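Local coordinates for protein lytic polysaccharide monooxygenase ([Kitasatospora] papulosa, PDB 6NDQ) that probably cleaves cellulose or a related polysaccharide by oxidation, as expected of a copper-dependent lytic polysaccharide monooxygenase, at residues Cys34-Gln39 with Leu83-Ala88; Gly58-Ala63 with Ala110-Val115; Gly72-Thr75 with Tyr80-Leu83. All coordinates share one frame; numbering follows the deposited sequence.

Contact 1: Cys34-Gln39 with Leu83-Ala88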
loop_
_atom_site.group_PDB
_atom_site.type_symbol
_atom_site.label_atom_id
_atom_site.label_comp_id
_atom_site.label_asym_id
_atom_site.label_seq_id
_atom_site.Cartn_x
_atom_site.Cartn_y
_atom_site.Cartn_z
ATOM N N CYS A 34 6.132 7.926 -9.279
ATOM C CA CYS A 34 7.272 8.002 -8.363
ATOM C C CYS A 34 7.950 9.373 -8.449
ATOM O O CYS A 34 8.412 9.914 -7.444
ATOM C CB CYS A 34 8.279 6.873 -8.661
ATOM S SG CYS A 34 7.807 5.227 -8.113
ATOM N N TRP A 35 8.058 9.931 -9.657
ATOM C CA TRP A 35 8.693 11.239 -9.827
ATOM C C TRP A 35 7.964 12.320 -9.036
ATOM O O TRP A 35 8.591 13.082 -8.289
ATOM C CB TRP A 35 8.731 11.614 -11.303
ATOM C CG TRP A 35 9.241 12.987 -11.553
ATOM C CD1 TRP A 35 10.547 13.387 -11.589
ATOM C CD2 TRP A 35 8.458 14.148 -11.804
ATOM N NE1 TRP A 35 10.621 14.735 -11.836
ATOM C CE2 TRP A 35 9.349 15.227 -11.972
ATOM C CE3 TRP A 35 7.085 14.386 -11.889
ATOM C CZ2 TRP A 35 8.913 16.521 -12.236
ATOM C CZ3 TRP A 35 6.648 15.684 -12.148
ATOM C CH2 TRP A 35 7.562 16.732 -12.327
ATOM N N GLN A 36 6.637 12.402 -9.189
ATOM C CA GLN A 36 5.908 13.426 -8.444
ATOM C C GLN A 36 5.993 13.175 -6.950
ATOM O O GLN A 36 5.966 14.134 -6.185
ATOM C CB GLN A 36 4.436 13.544 -8.883
ATOM C CG GLN A 36 3.581 12.282 -8.688
ATOM C CD GLN A 36 2.816 12.265 -7.364
ATOM O OE1 GLN A 36 2.314 13.294 -6.930
ATOM N NE2 GLN A 36 2.708 11.089 -6.741
ATOM N N ALA A 37 6.151 11.910 -6.526
ATOM C CA ALA A 37 6.328 11.614 -5.101
ATOM C C ALA A 37 7.715 12.030 -4.608
ATOM O O ALA A 37 7.849 12.675 -3.554
ATOM C CB ALA A 37 6.084 10.121 -4.836
ATOM N N TRP A 38 8.769 11.648 -5.331
ATOM C CA TRP A 38 10.111 12.096 -4.954
ATOM C C TRP A 38 10.201 13.627 -4.911
ATOM O O TRP A 38 10.829 14.198 -4.002
ATOM C CB TRP A 38 11.146 11.509 -5.928
ATOM C CG TRP A 38 11.546 10.086 -5.611
ATOM C CD1 TRP A 38 11.168 8.953 -6.282
ATOM C CD2 TRP A 38 12.373 9.637 -4.520
ATOM N NE1 TRP A 38 11.726 7.845 -5.700
ATOM C CE2 TRP A 38 12.468 8.236 -4.616
ATOM C CE3 TRP A 38 13.056 10.286 -3.485
ATOM C CZ2 TRP A 38 13.234 7.471 -3.724
ATOM C CZ3 TRP A 38 13.803 9.520 -2.584
ATOM C CH2 TRP A 38 13.880 8.133 -2.713
ATOM N N GLN A 39 9.573 14.309 -5.882
ATOM C CA GLN A 39 9.573 15.771 -5.929
ATOM C C GLN A 39 8.932 16.362 -4.687
ATOM O O GLN A 39 9.485 17.282 -4.074
ATOM C CB GLN A 39 8.815 16.268 -7.159
ATOM C CG GLN A 39 9.613 16.174 -8.461
ATOM C CD GLN A 39 10.637 17.304 -8.587
ATOM O OE1 GLN A 39 10.290 18.486 -8.568
ATOM N NE2 GLN A 39 11.898 16.939 -8.681
ATOM N N LEU A 83 1.456 9.950 -2.191
ATOM C CA LEU A 83 1.071 8.583 -2.529
ATOM C C LEU A 83 -0.401 8.464 -2.911
ATOM O O LEU A 83 -0.809 7.425 -3.458
ATOM C CB LEU A 83 1.393 7.638 -1.368
ATOM C CG LEU A 83 2.838 7.693 -0.841
ATOM C CD1 LEU A 83 3.059 6.575 0.114
ATOM C CD2 LEU A 83 3.828 7.544 -2.049
ATOM N N ASP A 84 -1.204 9.488 -2.588
ATOM C CA ASP A 84 -2.619 9.604 -2.920
ATOM C C ASP A 84 -2.867 10.047 -4.351
ATOM O O ASP A 84 -4.024 10.031 -4.783
ATOM C CB ASP A 84 -3.303 10.638 -2.029
ATOM C CG ASP A 84 -3.458 10.169 -0.626
ATOM O OD1 ASP A 84 -3.534 8.941 -0.447
ATOM O OD2 ASP A 84 -3.488 11.031 0.301
ATOM N N SER A 85 -1.815 10.467 -5.068
ATOM C CA SER A 85 -1.972 11.034 -6.400
ATOM C C SER A 85 -2.513 9.992 -7.383
ATOM O O SER A 85 -2.294 8.778 -7.236
ATOM C CB SER A 85 -0.635 11.581 -6.886
ATOM O OG SER A 85 -0.265 12.706 -6.120
ATOM N N VAL A 86 -3.240 10.483 -8.384
ATOM C CA VAL A 86 -4.012 9.651 -9.298
ATOM C C VAL A 86 -3.233 9.594 -10.602
ATOM O O VAL A 86 -2.892 10.646 -11.155
ATOM C CB VAL A 86 -5.430 10.223 -9.521
ATOM C CG1 VAL A 86 -6.140 9.491 -10.607
ATOM C CG2 VAL A 86 -6.250 10.167 -8.227
ATOM N N GLY A 87 -2.952 8.391 -11.100
ATOM C CA GLY A 87 -2.190 8.279 -12.335
ATOM C C GLY A 87 -1.688 6.861 -12.539
ATOM O O GLY A 87 -2.119 5.931 -11.857
ATOM N N ALA A 88 -0.758 6.707 -13.491
ATOM C CA ALA A 88 -0.355 5.379 -13.943
ATOM C C ALA A 88 0.762 4.814 -13.051
ATOM O O ALA A 88 1.893 4.607 -13.461
ATOM C CB ALA A 88 0.058 5.434 -15.413
#

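Contact 2: Gly58-Ala63 with Ala110-Val115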
loop_
_atom_site.group_PDB
_atom_site.type_symbol
_atom_site.label_atom_id
_atom_site.label_comp_id
_atom_site.label_asym_id
_atom_site.label_seq_id
_atom_site.Cartn_x
_atom_site.Cartn_y
_atom_site.Cartn_z
ATOM N N GLY A 58 -9.280 0.736 15.483
ATOM C CA GLY A 58 -10.061 -0.093 14.587
ATOM C C GLY A 58 -11.080 0.630 13.729
ATOM O O GLY A 58 -11.592 0.032 12.769
ATOM N N ASP A 59 -11.410 1.886 14.043
ATOM C CA ASP A 59 -12.304 2.692 13.208
ATOM C C ASP A 59 -11.442 3.360 12.141
ATOM O O ASP A 59 -10.907 4.455 12.326
ATOM C CB ASP A 59 -13.068 3.715 14.042
ATOM C CG ASP A 59 -14.327 4.224 13.342
ATOM O OD1 ASP A 59 -14.651 3.727 12.239
ATOM O OD2 ASP A 59 -14.994 5.125 13.900
ATOM N N PHE A 60 -11.316 2.690 11.002
ATOM C CA PHE A 60 -10.323 3.087 10.015
ATOM C C PHE A 60 -10.831 4.181 9.080
ATOM O O PHE A 60 -10.097 5.144 8.830
ATOM C CB PHE A 60 -9.845 1.847 9.257
ATOM C CG PHE A 60 -9.042 0.915 10.115
ATOM C CD1 PHE A 60 -8.121 1.427 11.018
ATOM C CD2 PHE A 60 -9.227 -0.450 10.058
ATOM C CE1 PHE A 60 -7.376 0.594 11.822
ATOM C CE2 PHE A 60 -8.482 -1.292 10.867
ATOM C CZ PHE A 60 -7.558 -0.765 11.750
ATOM N N PRO A 61 -12.057 4.111 8.551
ATOM C CA PRO A 61 -12.554 5.259 7.770
ATOM C C PRO A 61 -12.678 6.542 8.583
ATOM O O PRO A 61 -12.654 7.638 7.995
ATOM C CB PRO A 61 -13.919 4.779 7.255
ATOM C CG PRO A 61 -13.818 3.278 7.265
ATOM C CD PRO A 61 -12.977 2.957 8.466
ATOM N N ALA A 62 -12.781 6.451 9.915
ATOM C CA ALA A 62 -12.947 7.659 10.719
ATOM C C ALA A 62 -11.665 8.474 10.786
ATOM O O ALA A 62 -11.716 9.692 10.994
ATOM C CB ALA A 62 -13.416 7.306 12.128
ATOM N N ALA A 63 -10.510 7.832 10.622
ATOM C CA ALA A 63 -9.233 8.526 10.678
ATOM C C ALA A 63 -8.589 8.700 9.310
ATOM O O ALA A 63 -7.610 9.442 9.198
ATOM C CB ALA A 63 -8.267 7.786 11.612
ATOM N N ALA A 110 1.258 -8.738 14.733
ATOM C CA ALA A 110 0.059 -8.103 14.220
ATOM C C ALA A 110 -1.144 -8.671 14.953
ATOM O O ALA A 110 -1.253 -9.892 15.112
ATOM C CB ALA A 110 -0.069 -8.316 12.714
ATOM N N ASP A 111 -2.011 -7.779 15.441
ATOM C CA ASP A 111 -3.282 -8.213 16.004
ATOM C C ASP A 111 -4.169 -8.812 14.930
ATOM O O ASP A 111 -4.916 -9.766 15.182
ATOM C CB ASP A 111 -4.000 -7.041 16.658
ATOM C CG ASP A 111 -3.303 -6.549 17.895
ATOM O OD1 ASP A 111 -2.352 -7.208 18.335
ATOM O OD2 ASP A 111 -3.727 -5.509 18.440
ATOM N N TYR A 112 -4.133 -8.225 13.743
ATOM C CA TYR A 112 -4.875 -8.721 12.597
ATOM C C TYR A 112 -4.409 -7.941 11.380
ATOM O O TYR A 112 -3.774 -6.889 11.497
ATOM C CB TYR A 112 -6.389 -8.561 12.780
ATOM C CG TYR A 112 -6.807 -7.130 13.007
ATOM C CD1 TYR A 112 -7.040 -6.268 11.933
ATOM C CD2 TYR A 112 -6.963 -6.629 14.292
ATOM C CE1 TYR A 112 -7.412 -4.963 12.132
ATOM C CE2 TYR A 112 -7.342 -5.316 14.499
ATOM C CZ TYR A 112 -7.563 -4.489 13.414
ATOM O OH TYR A 112 -7.946 -3.185 13.606
ATOM N N PHE A 113 -4.749 -8.480 10.211
ATOM C CA PHE A 113 -4.623 -7.802 8.932
ATOM C C PHE A 113 -5.969 -7.778 8.219
ATOM O O PHE A 113 -6.693 -8.782 8.203
ATOM C CB PHE A 113 -3.644 -8.517 8.019
ATOM C CG PHE A 113 -2.226 -8.525 8.504
ATOM C CD1 PHE A 113 -1.371 -7.479 8.200
ATOM C CD2 PHE A 113 -1.734 -9.604 9.204
ATOM C CE1 PHE A 113 -0.047 -7.495 8.612
ATOM C CE2 PHE A 113 -0.412 -9.636 9.623
ATOM C CZ PHE A 113 0.438 -8.577 9.333
ATOM N N GLN A 114 -6.265 -6.660 7.564
ATOM C CA GLN A 114 -7.342 -6.582 6.586
ATOM C C GLN A 114 -6.737 -6.319 5.218
ATOM O O GLN A 114 -5.866 -5.456 5.081
ATOM C CB GLN A 114 -8.330 -5.485 6.955
ATOM C CG GLN A 114 -9.038 -5.797 8.269
ATOM C CD GLN A 114 -9.932 -4.669 8.737
ATOM O OE1 GLN A 114 -9.727 -3.511 8.383
ATOM N NE2 GLN A 114 -10.934 -5.002 9.532
ATOM N N VAL A 115 -7.162 -7.083 4.217
ATOM C CA VAL A 115 -6.780 -6.814 2.835
ATOM C C VAL A 115 -8.047 -6.484 2.066
ATOM O O VAL A 115 -8.998 -7.279 2.052
ATOM C CB VAL A 115 -6.038 -7.992 2.192
ATOM C CG1 VAL A 115 -5.673 -7.640 0.736
ATOM C CG2 VAL A 115 -4.793 -8.315 2.997
HETATM O O HOH W 1 -10.670 -3.112 12.675
#

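Contact 3: Gly72-Thr75 with Tyr80-Leu83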
loop_
_atom_site.group_PDB
_atom_site.type_symbol
_atom_site.label_atom_id
_atom_site.label_comp_id
_atom_site.label_asym_id
_atom_site.label_seq_id
_atom_site.Cartn_x
_atom_site.Cartn_y
_atom_site.Cartn_z
ATOM N N GLY A 72 -2.453 7.468 4.320
ATOM C CA GLY A 72 -2.822 7.136 5.680
ATOM C C GLY A 72 -3.513 8.290 6.370
ATOM O O GLY A 72 -3.246 8.545 7.550
ATOM N N GLY A 73 -4.377 9.007 5.654
ATOM C CA GLY A 73 -5.025 10.206 6.166
ATOM C C GLY A 73 -4.071 11.329 6.506
ATOM O O GLY A 73 -4.227 11.989 7.548
ATOM N N ARG A 74 -3.064 11.547 5.669
ATOM C CA ARG A 74 -2.121 12.639 5.851
ATOM C C ARG A 74 -1.384 12.500 7.179
ATOM O O ARG A 74 -0.969 13.482 7.786
ATOM C CB ARG A 74 -2.819 13.999 5.731
ATOM C CG ARG A 74 -3.679 14.143 4.472
ATOM C CD ARG A 74 -3.931 15.622 4.130
ATOM N NE ARG A 74 -2.679 16.311 3.830
ATOM C CZ ARG A 74 -2.435 17.603 4.072
ATOM N NH1 ARG A 74 -3.366 18.373 4.628
ATOM N NH2 ARG A 74 -1.259 18.130 3.746
ATOM N N THR A 75 -1.151 11.252 7.599
ATOM C CA THR A 75 -0.328 11.003 8.776
ATOM C C THR A 75 1.054 11.650 8.616
ATOM O O THR A 75 1.519 11.937 7.500
ATOM C CB THR A 75 -0.201 9.497 9.018
ATOM O OG1 THR A 75 0.249 9.258 10.344
ATOM C CG2 THR A 75 0.813 8.878 8.075
ATOM N N TYR A 80 3.434 11.558 3.392
ATOM C CA TYR A 80 3.110 10.608 2.329
ATOM C C TYR A 80 1.960 11.099 1.465
ATOM O O TYR A 80 1.319 10.283 0.801
ATOM C CB TYR A 80 2.785 9.225 2.920
ATOM C CG TYR A 80 3.824 8.731 3.911
ATOM C CD1 TYR A 80 4.989 8.115 3.474
ATOM C CD2 TYR A 80 3.648 8.902 5.286
ATOM C CE1 TYR A 80 5.959 7.681 4.363
ATOM C CE2 TYR A 80 4.622 8.467 6.197
ATOM C CZ TYR A 80 5.768 7.854 5.733
ATOM O OH TYR A 80 6.734 7.426 6.632
ATOM N N ASP A 81 1.681 12.412 1.483
ATOM C CA ASP A 81 0.559 12.992 0.743
ATOM C C ASP A 81 0.575 12.505 -0.702
ATOM O O ASP A 81 -0.460 12.104 -1.244
ATOM C CB ASP A 81 0.655 14.526 0.731
ATOM C CG ASP A 81 -0.087 15.203 1.869
ATOM O OD1 ASP A 81 -1.013 14.583 2.438
ATOM O OD2 ASP A 81 0.274 16.372 2.157
ATOM N N SER A 82 1.751 12.557 -1.323
ATOM C CA SER A 82 1.841 12.319 -2.758
ATOM C C SER A 82 1.568 10.876 -3.148
ATOM O O SER A 82 1.412 10.619 -4.355
ATOM C CB SER A 82 3.210 12.760 -3.307
ATOM O OG SER A 82 4.277 12.210 -2.557
ATOM N N LEU A 83 1.456 9.950 -2.191
ATOM C CA LEU A 83 1.071 8.583 -2.529
ATOM C C LEU A 83 -0.401 8.464 -2.911
ATOM O O LEU A 83 -0.809 7.425 -3.458
ATOM C CB LEU A 83 1.393 7.638 -1.368
ATOM C CG LEU A 83 2.838 7.693 -0.841
ATOM C CD1 LEU A 83 3.059 6.575 0.114
ATOM C CD2 LEU A 83 3.828 7.544 -2.049
HETATM O O HOH W 2 0.869 11.379 5.085
#

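Contact 1: Cys34-Gln39 with Leu83-Ala88
Ser85 OG donates a hydrogen bond of 2.8 Å to Gln36 OE1, a polar link between helix 32-40 and the loop that leads to strand 92-94. The donor does not lie on a lone pair of the amide oxygen. It sits above the carbonyl plane, 44° out of it, with a C=O...donor angle of 108°. The serine therefore comes over the flat amide and does not meet it head on. Ser85 CB follows from the same side and lies 3.4 Å from Gln36 NE2. The hydroxyl has a second, weak bond to Ser82 O.

The glutamine takes a bent path to this point. Its CG stands between the backbone N and the carbonyl carbon (chi1 61°), and a second bend at chi2 carries the amide out from the helix toward Ser85. Gln36 NE2 is held as well, with hydrogen bonds to Ser82 O and to Met33 O in the preceding turn of the helix. Both ends of the amide are thus engaged, which should limit rotation about chi3.

Beside this polar patch lies a looser apolar touch. Ala37 CB faces the loop and approaches Leu83 CD2 at 4.4 Å. The CB of Leu83 points away from the helix, but this methyl reaches back toward it. Around the contact, Leu83 O accepts a bond from Arg10 NH1, and Ser85 O one from Trp89 NE1.

The contact lies in the helical part beside the beta sandwich. It joins helix 32-40, cross-linked to helix 10-18 by the Cys14-Cys34 disulfide, to the 3-10 turn and loop before strand 92-94. The two segments meet through neutral groups, with the amide both accepting and donating, and without any ion pair.

Contact 2: Gly58-Ala63 with Ala110-Val115
Strand 110-118 belongs to the immunoglobulin-like beta sandwich that forms the core of these monooxygenases, and the short, weakly bonded helix 60-63 packs against it here. Tyr112 and Gln114, two residues apart on the strand, both point toward the helix. One border of the Phe60 ring, CD2-CE2-CZ, meets both.

Phe60 CZ is 3.1 Å from Tyr112 OH, a tight approach made obliquely to the phenylalanine ring. Phe60 CE2 also comes to the edge of the tyrosine ring, 4.0 Å from Tyr112 CE1. Tyr112 CG lies between its backbone N and carbonyl carbon (chi1 58°), and from there the ring extends toward Phe60 from the opposite direction.

Gln114 OE1 sits at another part of the Phe60 edge, near the ring plane and 3.5 Å from Phe60 CD2. The amide and ring planes are 81° apart. That oxygen also accepts a hydrogen bond from Tyr116 OH. Over one face of the Phe60 ring, offset toward the rim, is Gly58 O of its own segment. Ile167 of strand 160-170 and Trp131 also touch the Phe60 side chain.

With an alanine in place of Phe60, a gap would probably open between helix and strand, leaving the Tyr112 ring edge and Gln114 OE1 without the aromatic edge they now meet.

Gly58 adds a polar bridge. One water donates to Gly58 O at 3.3 Å and is hydrogen-bonded to Tyr112 OH at 2.9 Å.

Contact 3: Gly72-Thr75 with Tyr80-Leu83
The Arg74 guanidinium and the Asp81 carboxylate meet at their edges and are nearly coplanar, with 24° between their planes. The arginine presents its side, NE and NH2, to the acid. Arg74 NE donates to Asp81 OD1 at 2.8 Å, on the syn side and a little out of the carboxylate plane. Arg74 NH2 donates at 2.8 Å to the syn lone pair of Asp81 OD2. Both bonds are fairly straight. The arginine chain bends at chi3 (63°), which turns NE toward the aspartate.

The other flat group is the Tyr80 ring. Thr75 CG2 approaches it obliquely, 4.0 Å from Tyr80 CD2. The polar ends of this pair are used by other residues: Thr75 OG1 bonds to Tyr52 O, and Tyr80 OH to Asn47 O.

A water links the two backbones. It donates to Thr75 O at 2.6 Å and accepts from Tyr80 N at 3.1 Å, spanning groups that do not bond directly.

The contact joins the chain on the two sides of helix 75-78. The side-on, bidentate grip probably restricts rotation of both charged groups. Arg74 is exposed, so water probably softens the charge attraction.

In the fold
From the N terminus, the chain passes through helix 32-40, where contact 1 begins, and then reaches helix 60-63, where contact 2 begins. Contact 3 closes a short loop around helix 75-78. It adjoins contact 1 and shares Leu83 with it, because the long loop of contact 1 ends on that same stretch. Contact 2 closes last, on strand 110-118. Contacts 1 and 2 therefore cross, and contact 3 is nested inside the loop of contact 2. The centres of contacts 1 and 2 are about 24 Å apart, on opposite sides of the chain's centre. Contacts 1 and 3 join parts of the helical region, while contact 2 ties the short helix 60-63 to strand 110-118 of the beta sandwich.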